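Local coordinates for protein 2,3-dimethylmalate lyase (Aspergillus niger, PDB 3FA3) that belongs to the phosphoenolpyruvate phosphomutase family of TIM-barrel enzymes and is modelled with 2,2-difluoro-3,3-dihydroxybutanedioic acid and a manganese ion bound, at residues 162-167 and 187-192; 116-121 and 128-133; 212-217 and 236-241. All coordinates share one frame; numbering follows the deposited sequence.

Contact 1: 162-167 and 187-192. With OAF (2,2-difluoro-3,3-dihydroxybutanedioic acid), chain V.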
loop_
_atom_site.group_PDB
_atom_site.type_symbol
_atom_site.label_atom_id
_atom_site.label_comp_id
_atom_site.label_asym_id
_atom_site.label_seq_id
_atom_site.Cartn_x
_atom_site.Cartn_y
_atom_site.Cartn_z
ATOM N N ASP B 162 -24.394 16.982 0.835
ATOM C CA ASP B 162 -25.091 16.270 1.901
ATOM C C ASP B 162 -25.940 17.249 2.723
ATOM O O ASP B 162 -26.396 16.956 3.854
ATOM C CB ASP B 162 -24.071 15.533 2.787
ATOM C CG ASP B 162 -23.502 14.245 2.115
ATOM O OD1 ASP B 162 -24.044 13.160 2.369
ATOM O OD2 ASP B 162 -22.527 14.303 1.327
ATOM N N SER B 163 -26.178 18.414 2.154
ATOM C CA SER B 163 -26.621 19.532 2.962
ATOM C C SER B 163 -28.112 19.575 3.119
ATOM O O SER B 163 -28.621 20.459 3.805
ATOM C CB SER B 163 -26.162 20.851 2.362
ATOM O OG SER B 163 -26.655 20.968 1.042
ATOM N N LEU B 164 -28.796 18.624 2.479
ATOM C CA LEU B 164 -30.255 18.566 2.464
ATOM C C LEU B 164 -30.771 18.231 3.842
ATOM O O LEU B 164 -31.585 18.991 4.360
ATOM C CB LEU B 164 -30.772 17.552 1.430
ATOM C CG LEU B 164 -32.198 17.051 1.642
ATOM C CD1 LEU B 164 -33.116 18.235 1.522
ATOM C CD2 LEU B 164 -32.616 15.907 0.716
ATOM N N GLN B 165 -30.299 17.111 4.429
ATOM C CA GLN B 165 -30.689 16.718 5.806
ATOM C C GLN B 165 -30.463 17.851 6.802
ATOM O O GLN B 165 -31.260 18.041 7.691
ATOM C CB GLN B 165 -29.971 15.423 6.288
ATOM C CG GLN B 165 -29.323 15.502 7.745
ATOM C CD GLN B 165 -28.607 14.209 8.156
ATOM O OE1 GLN B 165 -28.936 13.133 7.637
ATOM N NE2 GLN B 165 -27.606 14.304 9.080
ATOM N N THR B 166 -29.379 18.600 6.618
ATOM C CA THR B 166 -28.861 19.536 7.626
ATOM C C THR B 166 -29.321 20.987 7.519
ATOM O O THR B 166 -29.686 21.578 8.544
ATOM C CB THR B 166 -27.340 19.485 7.652
ATOM O OG1 THR B 166 -26.851 18.889 6.421
ATOM C CG2 THR B 166 -26.913 18.623 8.843
ATOM N N HIS B 167 -29.328 21.519 6.284
ATOM C CA HIS B 167 -29.549 22.933 5.962
ATOM C C HIS B 167 -30.764 23.164 5.035
ATOM O O HIS B 167 -31.009 24.304 4.621
ATOM C CB HIS B 167 -28.354 23.508 5.175
ATOM C CG HIS B 167 -27.110 23.785 5.973
ATOM N ND1 HIS B 167 -26.173 22.808 6.270
ATOM C CD2 HIS B 167 -26.583 24.955 6.412
ATOM C CE1 HIS B 167 -25.159 23.354 6.917
ATOM N NE2 HIS B 167 -25.383 24.654 7.019
ATOM N N GLY B 187 -24.234 16.906 -11.249
ATOM C CA GLY B 187 -24.770 17.275 -9.946
ATOM C C GLY B 187 -25.251 16.038 -9.223
ATOM O O GLY B 187 -25.722 15.082 -9.888
ATOM N N PHE B 188 -25.153 16.079 -7.881
ATOM C CA PHE B 188 -25.504 14.966 -6.981
ATOM C C PHE B 188 -26.209 15.482 -5.706
ATOM O O PHE B 188 -25.548 15.747 -4.682
ATOM C CB PHE B 188 -24.190 14.260 -6.624
ATOM C CG PHE B 188 -24.331 12.922 -5.954
ATOM C CD1 PHE B 188 -23.351 11.964 -6.137
ATOM C CD2 PHE B 188 -25.375 12.633 -5.096
ATOM C CE1 PHE B 188 -23.419 10.736 -5.531
ATOM C CE2 PHE B 188 -25.446 11.373 -4.463
ATOM C CZ PHE B 188 -24.466 10.434 -4.692
ATOM N N LEU B 189 -27.531 15.654 -5.753
ATOM C CA LEU B 189 -28.287 15.941 -4.509
ATOM C C LEU B 189 -28.404 14.618 -3.838
ATOM O O LEU B 189 -29.032 13.714 -4.393
ATOM C CB LEU B 189 -29.700 16.518 -4.737
ATOM C CG LEU B 189 -30.397 17.480 -3.713
ATOM C CD1 LEU B 189 -31.927 17.508 -3.860
ATOM C CD2 LEU B 189 -30.075 17.201 -2.259
ATOM N N GLU B 190 -27.762 14.476 -2.683
ATOM C CA GLU B 190 -27.749 13.173 -2.058
ATOM C C GLU B 190 -28.934 13.063 -1.105
ATOM O O GLU B 190 -29.264 14.028 -0.416
ATOM C CB GLU B 190 -26.368 12.901 -1.395
ATOM C CG GLU B 190 -26.341 12.108 -0.095
ATOM C CD GLU B 190 -26.451 10.581 -0.273
ATOM O OE1 GLU B 190 -26.439 10.052 -1.394
ATOM O OE2 GLU B 190 -26.553 9.868 0.733
ATOM N N GLY B 191 -29.584 11.899 -1.075
ATOM C CA GLY B 191 -30.588 11.612 -0.036
ATOM C C GLY B 191 -31.942 12.290 -0.196
ATOM O O GLY B 191 -32.539 12.791 0.782
ATOM N N ILE B 192 -32.402 12.280 -1.439
ATOM C CA ILE B 192 -33.624 12.911 -1.871
ATOM C C ILE B 192 -34.842 12.428 -1.095
ATOM O O ILE B 192 -35.080 11.226 -1.031
ATOM C CB ILE B 192 -33.785 12.659 -3.367
ATOM C CG1 ILE B 192 -32.576 13.273 -4.086
ATOM C CG2 ILE B 192 -35.116 13.200 -3.867
ATOM C CD1 ILE B 192 -32.885 14.031 -5.366
HETATM O O2 OAF V . -21.662 4.163 -1.866
HETATM C C1 OAF V . -21.320 5.157 -1.171
HETATM O O1 OAF V . -20.265 5.266 -0.488
HETATM C C2 OAF V . -22.316 6.334 -1.144
HETATM O O4 OAF V . -23.056 6.410 -2.331
HETATM O O3 OAF V . -21.617 7.547 -0.998
HETATM C C3 OAF V . -23.356 6.097 -0.060
HETATM F F1 OAF V . -22.775 5.652 1.073
HETATM F F2 OAF V . -24.270 5.204 -0.608
HETATM C C4 OAF V . -23.987 7.416 0.378
HETATM O O5 OAF V . -23.287 8.249 0.972
HETATM O O6 OAF V . -25.190 7.536 0.108
HETATM O O HOH W 1 -29.358 15.153 2.860
#
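Asp162 and Leu164 meet Leu189, Glu190 and Gly191 at the C-terminal ends of two neighbouring TIM-barrel strands, 156-161 and 186-189, where the ligand OAF is bound. No direct hydrogen bond joins the two segments, and the evidence for contact is of three other kinds. The first is apolar: Leu164 CB stands 3.8 Å from Leu189 CD2. With its CG opposite the backbone N (chi1 160°), Leu164 also brings CD2 close to Gly191 O, in the loop beyond the strand. Met197 of helix 195-204 packs on the same leucine. The second is a water that accepts from Gln165 N at 2.7 Å and donates only a weak bond to Glu190 O at 3.5 Å. The third is the approach of two acids. Asp162 OD1 lies 3.5 Å from Glu190 CG and thus flanks the chain of the glutamate, while the two carboxylate planes are turned 48° apart. Glu190 bends at chi2 (80°), which swings its carboxylate to the ligand: OE2 comes within 2.8 Å of OAF O6, and OE1 accepts a hydrogen bond from Asn213 ND2. Asp162 OD1 and Glu190 OE2 are 4.5 Å apart. Arg160 makes a salt bridge with Asp162 OD1 and a weak, long ion pair with Glu190 OE2, a shared cation that would probably ease the nearness of the two negative groups.

Contact 2: 116-121 and 128-133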
loop_
_atom_site.group_PDB
_atom_site.type_symbol
_atom_site.label_atom_id
_atom_site.label_comp_id
_atom_site.label_asym_id
_atom_site.label_seq_id
_atom_site.Cartn_x
_atom_site.Cartn_y
_atom_site.Cartn_z
ATOM N N ASP B 116 -19.633 17.812 0.441
ATOM C CA ASP B 116 -19.367 18.995 1.302
ATOM C C ASP B 116 -19.276 18.689 2.798
ATOM O O ASP B 116 -19.405 19.543 3.678
ATOM C CB ASP B 116 -20.391 20.107 1.048
ATOM C CG ASP B 116 -21.827 19.627 1.154
ATOM O OD1 ASP B 116 -22.092 18.410 1.198
ATOM O OD2 ASP B 116 -22.706 20.495 1.198
ATOM N N GLN B 117 -19.025 17.438 3.080
ATOM C CA GLN B 117 -18.840 17.023 4.463
ATOM C C GLN B 117 -17.462 17.389 5.076
ATOM O O GLN B 117 -16.467 17.663 4.389
ATOM C CB GLN B 117 -19.122 15.521 4.591
ATOM C CG GLN B 117 -20.588 15.157 4.705
ATOM C CD GLN B 117 -20.801 13.687 5.071
ATOM O OE1 GLN B 117 -20.336 13.208 6.117
ATOM N NE2 GLN B 117 -21.506 12.957 4.197
ATOM N N VAL B 118 -17.429 17.409 6.395
ATOM C CA VAL B 118 -16.164 17.309 7.120
ATOM C C VAL B 118 -15.399 16.060 6.662
ATOM O O VAL B 118 -16.000 15.121 6.152
ATOM C CB VAL B 118 -16.493 17.274 8.584
ATOM C CG1 VAL B 118 -15.968 16.016 9.249
ATOM C CG2 VAL B 118 -16.108 18.579 9.227
ATOM N N GLN B 119 -14.080 16.068 6.800
ATOM C CA GLN B 119 -13.291 15.000 6.208
ATOM C C GLN B 119 -13.551 13.614 6.917
ATOM O O GLN B 119 -13.380 12.539 6.303
ATOM C CB GLN B 119 -11.816 15.367 6.122
ATOM C CG GLN B 119 -10.894 14.090 6.129
ATOM C CD GLN B 119 -9.494 14.293 5.488
ATOM O OE1 GLN B 119 -8.774 15.325 5.685
ATOM N NE2 GLN B 119 -9.095 13.284 4.718
ATOM N N THR B 120 -14.022 13.659 8.168
ATOM C CA THR B 120 -14.557 12.468 8.841
ATOM C C THR B 120 -16.018 12.218 8.524
ATOM O O THR B 120 -16.898 12.313 9.407
ATOM C CB THR B 120 -14.371 12.526 10.367
ATOM O OG1 THR B 120 -14.530 13.876 10.844
ATOM C CG2 THR B 120 -12.997 11.992 10.726
ATOM N N LYS B 121 -16.237 11.824 7.264
ATOM C CA LYS B 121 -17.577 11.735 6.687
ATOM C C LYS B 121 -18.371 10.524 7.164
ATOM O O LYS B 121 -17.828 9.622 7.767
ATOM C CB LYS B 121 -17.536 11.842 5.133
ATOM C CG LYS B 121 -16.448 10.976 4.377
ATOM C CD LYS B 121 -16.868 9.500 4.193
ATOM C CE LYS B 121 -18.367 9.355 3.799
ATOM N NZ LYS B 121 -18.541 9.320 2.293
ATOM N N GLY B 128 -26.705 12.811 11.662
ATOM C CA GLY B 128 -25.577 13.427 12.364
ATOM C C GLY B 128 -24.590 14.184 11.494
ATOM O O GLY B 128 -23.617 14.751 12.010
ATOM N N LYS B 129 -24.854 14.191 10.181
ATOM C CA LYS B 129 -23.897 14.663 9.196
ATOM C C LYS B 129 -23.501 16.040 9.563
ATOM O O LYS B 129 -24.351 16.852 9.888
ATOM C CB LYS B 129 -24.514 14.735 7.841
ATOM C CG LYS B 129 -24.748 13.485 7.136
ATOM C CD LYS B 129 -25.770 13.847 6.100
ATOM C CE LYS B 129 -26.206 12.649 5.369
ATOM N NZ LYS B 129 -26.872 13.055 4.093
ATOM N N ILE B 130 -22.194 16.285 9.525
ATOM C CA ILE B 130 -21.632 17.593 9.866
ATOM C C ILE B 130 -20.931 18.110 8.634
ATOM O O ILE B 130 -20.099 17.436 8.050
ATOM C CB ILE B 130 -20.757 17.550 11.200
ATOM C CG1 ILE B 130 -21.651 17.787 12.449
ATOM C CG2 ILE B 130 -19.570 18.485 11.151
ATOM C CD1 ILE B 130 -22.512 19.228 12.582
ATOM N N LEU B 131 -21.322 19.288 8.188
ATOM C CA LEU B 131 -20.869 19.736 6.872
ATOM C C LEU B 131 -19.742 20.700 7.009
ATOM O O LEU B 131 -19.345 21.052 8.126
ATOM C CB LEU B 131 -21.988 20.415 6.072
ATOM C CG LEU B 131 -23.291 19.648 5.854
ATOM C CD1 LEU B 131 -24.076 20.424 4.883
ATOM C CD2 LEU B 131 -23.030 18.198 5.363
ATOM N N VAL B 132 -19.217 21.111 5.858
ATOM C CA VAL B 132 -18.240 22.186 5.823
ATOM C C VAL B 132 -19.042 23.273 5.220
ATOM O O VAL B 132 -20.214 23.051 4.915
ATOM C CB VAL B 132 -17.024 21.809 4.969
ATOM C CG1 VAL B 132 -17.217 22.176 3.475
ATOM C CG2 VAL B 132 -15.821 22.453 5.550
ATOM N N ASP B 133 -18.439 24.445 5.064
ATOM C CA ASP B 133 -19.147 25.595 4.470
ATOM C C ASP B 133 -18.936 25.720 2.962
ATOM O O ASP B 133 -17.964 25.167 2.382
ATOM C CB ASP B 133 -18.863 26.907 5.240
ATOM C CG ASP B 133 -17.581 27.616 4.794
ATOM O OD1 ASP B 133 -16.568 27.560 5.535
ATOM O OD2 ASP B 133 -17.590 28.277 3.712
#
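Gln117 and Leu131 form a single, isolated antiparallel beta bridge, their CA atoms 4.2 Å apart, within the long loop that joins strand 111-114 to helix 134-150 of the barrel. Two backbone bonds define the bridge: Val132 N donates to Asp116 O at 2.7 Å, and Val118 N donates to Ile130 O at 3.1 Å with a nearly straight angle of 173° at the hydrogen. The bonds run between the residues flanking Gln117 and Leu131, which are therefore a non-hydrogen-bonded pair. Neither segment continues as a regular strand, so the bridge is local to the loop and not an extension of the sheet. In relatives of this superfamily the corresponding loop closes over the active site, and the bridge is consistent with such a lid.

Leu131 can be followed outward. Its CB sits 3.6 Å from Asp116 O, beside the carbonyl that receives the first bond. CG then turns away from the carbonyl carbon (chi1 -55°) and forks across the other segment. One branch, CD1, comes 3.9 Å from Asp116 OD2; the other, CD2, rests 4.0 Å from Gln117 CG. Beyond the fork the leucine also packs on Ser163, Thr166 and His167 of helix 163-167. Val132 lies against the same carbonyl, its CG1 3.4 Å from Asp116 O.

The polar ends near this leucine are occupied elsewhere. Asp116 OD2 takes a salt bridge from Arg175 and a hydrogen bond with Thr161, and Gln117 OE1 accepts from Arg122 N. Farther along, Lys129 NZ is hydrogen-bonded to Gly124 O. Asp133, the residue after Val132, is the N-cap of helix 134-150. Val118 and Ile130 lie side by side and point the same way, with Val118 CG2 4.0 Å from Ile130 CG2.

Contact 3: 212-217 and 236-241. With OAF (2,2-difluoro-3,3-dihydroxybutanedioic acid), chain V.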
loop_
_atom_site.group_PDB
_atom_site.type_symbol
_atom_site.label_atom_id
_atom_site.label_comp_id
_atom_site.label_asym_id
_atom_site.label_seq_id
_atom_site.Cartn_x
_atom_site.Cartn_y
_atom_site.Cartn_z
ATOM N N LEU B 212 -28.777 10.410 -9.801
ATOM C CA LEU B 212 -29.548 9.926 -8.702
ATOM C C LEU B 212 -28.801 8.799 -8.016
ATOM O O LEU B 212 -28.414 7.826 -8.654
ATOM C CB LEU B 212 -30.850 9.426 -9.251
ATOM C CG LEU B 212 -31.716 8.621 -8.324
ATOM C CD1 LEU B 212 -32.228 9.512 -7.156
ATOM C CD2 LEU B 212 -32.871 8.135 -9.206
ATOM N N ASN B 213 -28.579 8.963 -6.714
ATOM C CA ASN B 213 -28.120 7.856 -5.871
ATOM C C ASN B 213 -29.309 7.059 -5.291
ATOM O O ASN B 213 -29.945 7.475 -4.287
ATOM C CB ASN B 213 -27.235 8.376 -4.739
ATOM C CG ASN B 213 -26.629 7.254 -3.936
ATOM O OD1 ASN B 213 -26.502 6.131 -4.454
ATOM N ND2 ASN B 213 -26.242 7.530 -2.677
ATOM N N MET B 214 -29.611 5.927 -5.930
ATOM C CA MET B 214 -30.732 5.125 -5.497
ATOM C C MET B 214 -30.290 4.071 -4.469
ATOM O O MET B 214 -29.997 2.913 -4.818
ATOM C CB MET B 214 -31.460 4.503 -6.669
ATOM C CG MET B 214 -32.646 3.701 -6.253
ATOM S SD MET B 214 -33.993 4.728 -5.650
ATOM C CE MET B 214 -33.751 4.955 -3.860
ATOM N N VAL B 215 -30.214 4.504 -3.208
ATOM C CA VAL B 215 -29.831 3.630 -2.080
ATOM C C VAL B 215 -31.176 3.282 -1.468
ATOM O O VAL B 215 -31.972 4.181 -1.211
ATOM C CB VAL B 215 -28.855 4.318 -1.049
ATOM C CG1 VAL B 215 -28.664 3.493 0.143
ATOM C CG2 VAL B 215 -27.543 4.546 -1.638
ATOM N N GLU B 216 -31.452 1.989 -1.305
ATOM C CA GLU B 216 -32.767 1.586 -0.857
ATOM C C GLU B 216 -32.842 1.656 0.644
ATOM O O GLU B 216 -31.825 1.545 1.335
ATOM C CB GLU B 216 -33.137 0.186 -1.344
ATOM C CG GLU B 216 -33.752 0.132 -2.732
ATOM C CD GLU B 216 -33.597 -1.235 -3.383
ATOM O OE1 GLU B 216 -32.676 -2.010 -3.010
ATOM O OE2 GLU B 216 -34.397 -1.536 -4.290
ATOM N N HIS B 217 -34.048 1.867 1.160
ATOM C CA HIS B 217 -34.288 1.720 2.605
ATOM C C HIS B 217 -33.452 2.666 3.421
ATOM O O HIS B 217 -32.988 2.304 4.535
ATOM C CB HIS B 217 -34.066 0.274 3.053
ATOM C CG HIS B 217 -34.720 -0.710 2.150
ATOM N ND1 HIS B 217 -36.039 -0.590 1.756
ATOM C CD2 HIS B 217 -34.234 -1.798 1.513
ATOM C CE1 HIS B 217 -36.350 -1.583 0.945
ATOM N NE2 HIS B 217 -35.274 -2.332 0.780
ATOM N N ILE B 236 -27.980 7.111 -12.956
ATOM C CA ILE B 236 -28.465 6.480 -11.705
ATOM C C ILE B 236 -27.472 5.433 -11.125
ATOM O O ILE B 236 -27.004 4.546 -11.847
ATOM C CB ILE B 236 -29.851 5.837 -11.904
ATOM C CG1 ILE B 236 -30.377 5.332 -10.560
ATOM C CG2 ILE B 236 -29.827 4.759 -13.052
ATOM C CD1 ILE B 236 -31.876 5.174 -10.471
ATOM N N ILE B 237 -27.121 5.567 -9.852
ATOM C CA ILE B 237 -26.305 4.565 -9.145
ATOM C C ILE B 237 -27.116 3.802 -8.041
ATOM O O ILE B 237 -28.045 4.343 -7.382
ATOM C CB ILE B 237 -24.976 5.146 -8.510
ATOM C CG1 ILE B 237 -25.243 6.336 -7.582
ATOM C CG2 ILE B 237 -24.025 5.564 -9.524
ATOM C CD1 ILE B 237 -24.025 6.756 -6.740
ATOM N N PHE B 238 -26.710 2.552 -7.825
ATOM C CA PHE B 238 -27.251 1.715 -6.756
ATOM C C PHE B 238 -26.088 1.171 -5.949
ATOM O O PHE B 238 -25.666 0.043 -6.184
ATOM C CB PHE B 238 -28.045 0.525 -7.315
ATOM C CG PHE B 238 -28.955 0.860 -8.476
ATOM C CD1 PHE B 238 -28.476 0.804 -9.781
ATOM C CD2 PHE B 238 -30.296 1.138 -8.255
ATOM C CE1 PHE B 238 -29.319 1.047 -10.865
ATOM C CE2 PHE B 238 -31.172 1.408 -9.309
ATOM C CZ PHE B 238 -30.688 1.368 -10.632
ATOM N N PRO B 239 -25.560 1.965 -5.022
ATOM C CA PRO B 239 -24.369 1.635 -4.257
ATOM C C PRO B 239 -24.292 0.219 -3.585
ATOM O O PRO B 239 -23.205 -0.402 -3.607
ATOM C CB PRO B 239 -24.330 2.773 -3.233
ATOM C CG PRO B 239 -24.884 3.926 -4.025
ATOM C CD PRO B 239 -26.058 3.295 -4.680
ATOM N N PHE B 240 -25.418 -0.291 -3.033
ATOM C CA PHE B 240 -25.413 -1.605 -2.368
ATOM C C PHE B 240 -25.837 -2.758 -3.223
ATOM O O PHE B 240 -26.188 -3.822 -2.699
ATOM C CB PHE B 240 -26.144 -1.579 -1.025
ATOM C CG PHE B 240 -25.535 -0.584 -0.076
ATOM C CD1 PHE B 240 -24.138 -0.489 0.032
ATOM C CD2 PHE B 240 -26.313 0.302 0.645
ATOM C CE1 PHE B 240 -23.535 0.474 0.857
ATOM C CE2 PHE B 240 -25.743 1.277 1.477
ATOM C CZ PHE B 240 -24.351 1.373 1.586
ATOM N N ALA B 241 -25.780 -2.562 -4.532
ATOM C CA ALA B 241 -26.334 -3.565 -5.455
ATOM C C ALA B 241 -25.500 -4.818 -5.476
ATOM O O ALA B 241 -26.029 -5.866 -5.840
ATOM C CB ALA B 241 -26.545 -3.040 -6.885
HETATM O O2 OAF V . -21.662 4.163 -1.866
HETATM C C1 OAF V . -21.320 5.157 -1.171
HETATM O O1 OAF V . -20.265 5.266 -0.488
HETATM C C2 OAF V . -22.316 6.334 -1.144
HETATM O O4 OAF V . -23.056 6.410 -2.331
HETATM O O3 OAF V . -21.617 7.547 -0.998
HETATM C C3 OAF V . -23.356 6.097 -0.060
HETATM F F1 OAF V . -22.775 5.652 1.073
HETATM F F2 OAF V . -24.270 5.204 -0.608
HETATM C C4 OAF V . -23.987 7.416 0.378
HETATM O O5 OAF V . -23.287 8.249 0.972
HETATM O O6 OAF V . -25.190 7.536 0.108
HETATM O O HOH W 2 -28.341 0.451 -3.767
#
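Leu212 pairs with Ile236 and Asn213 with Ile237 in a parallel beta-alpha-beta unit of the TIM barrel, strand 211-213, helix 225-231 and strand 235-238. The touching parts run only 16° apart. Backbone bonds come first: Ile237 N donates to Leu212 O at 2.9 Å and Ile237 O accepts from Met214 N at 2.7 Å, so one residue is gripped through both of its peptide groups. A CA-H...O contact carries the pairing past the last bridge, with Phe238 CA 3.6 Å from Met214 O.

Apolar contacts follow. On one face of the sheet Leu212 and Ile236 lie side by side, both touching Ala228 of helix 225-231, with their CD2 and CD1 ends in contact. Beyond them Met214 sets its CB 3.9 Å from Phe238 CD2, the two side chains crossing obliquely. Nearer the ligand, Val215 splits its branches: CG2 is 3.6 Å from Pro239 CD, and CG1, opposite the backbone N (chi1 171°), reaches obliquely to Phe240 CE2 at 3.9 Å.

Ligand contacts gather on the side of Asn213, Val215 and Pro239. Asn213 ND2, hydrogen-bonded to Glu190 OE1, comes within 3.0 Å of OAF O6, while Val215 CG2 faces F2 and Pro239 CB faces O2. Pro263 and Leu274 of another subunit pack on Phe238 and Phe240. Past the strand ends, at the type I turn from Phe238 to Ala241, one water bridges the segments: it donates to Met214 O and accepts from Phe240 N, the latter at 3.1 Å.

The touching residues of contacts 1 and 3 are all buried and border the same ligand, whereas contact 2 is only partly buried and lies in a loop. Contact 3, closest to the centre of the chain, is true sheet pairing; contact 1 joins the residues after strand 156-161 to the end of strand 186-189 and the loop beyond, by side chains and a water; contact 2 rests on one isolated bridge. Contacts 1 and 3 meet through Glu190 and Asn213, and Phe188 packs on both Asn213 and Ile237. Contacts 1 and 2 are tied by Asp162 N to Asp116 OD1, so the loop is anchored beside strand 156-161. Contacts 2 and 3 do not touch, their nearest atoms being about 9 Å apart.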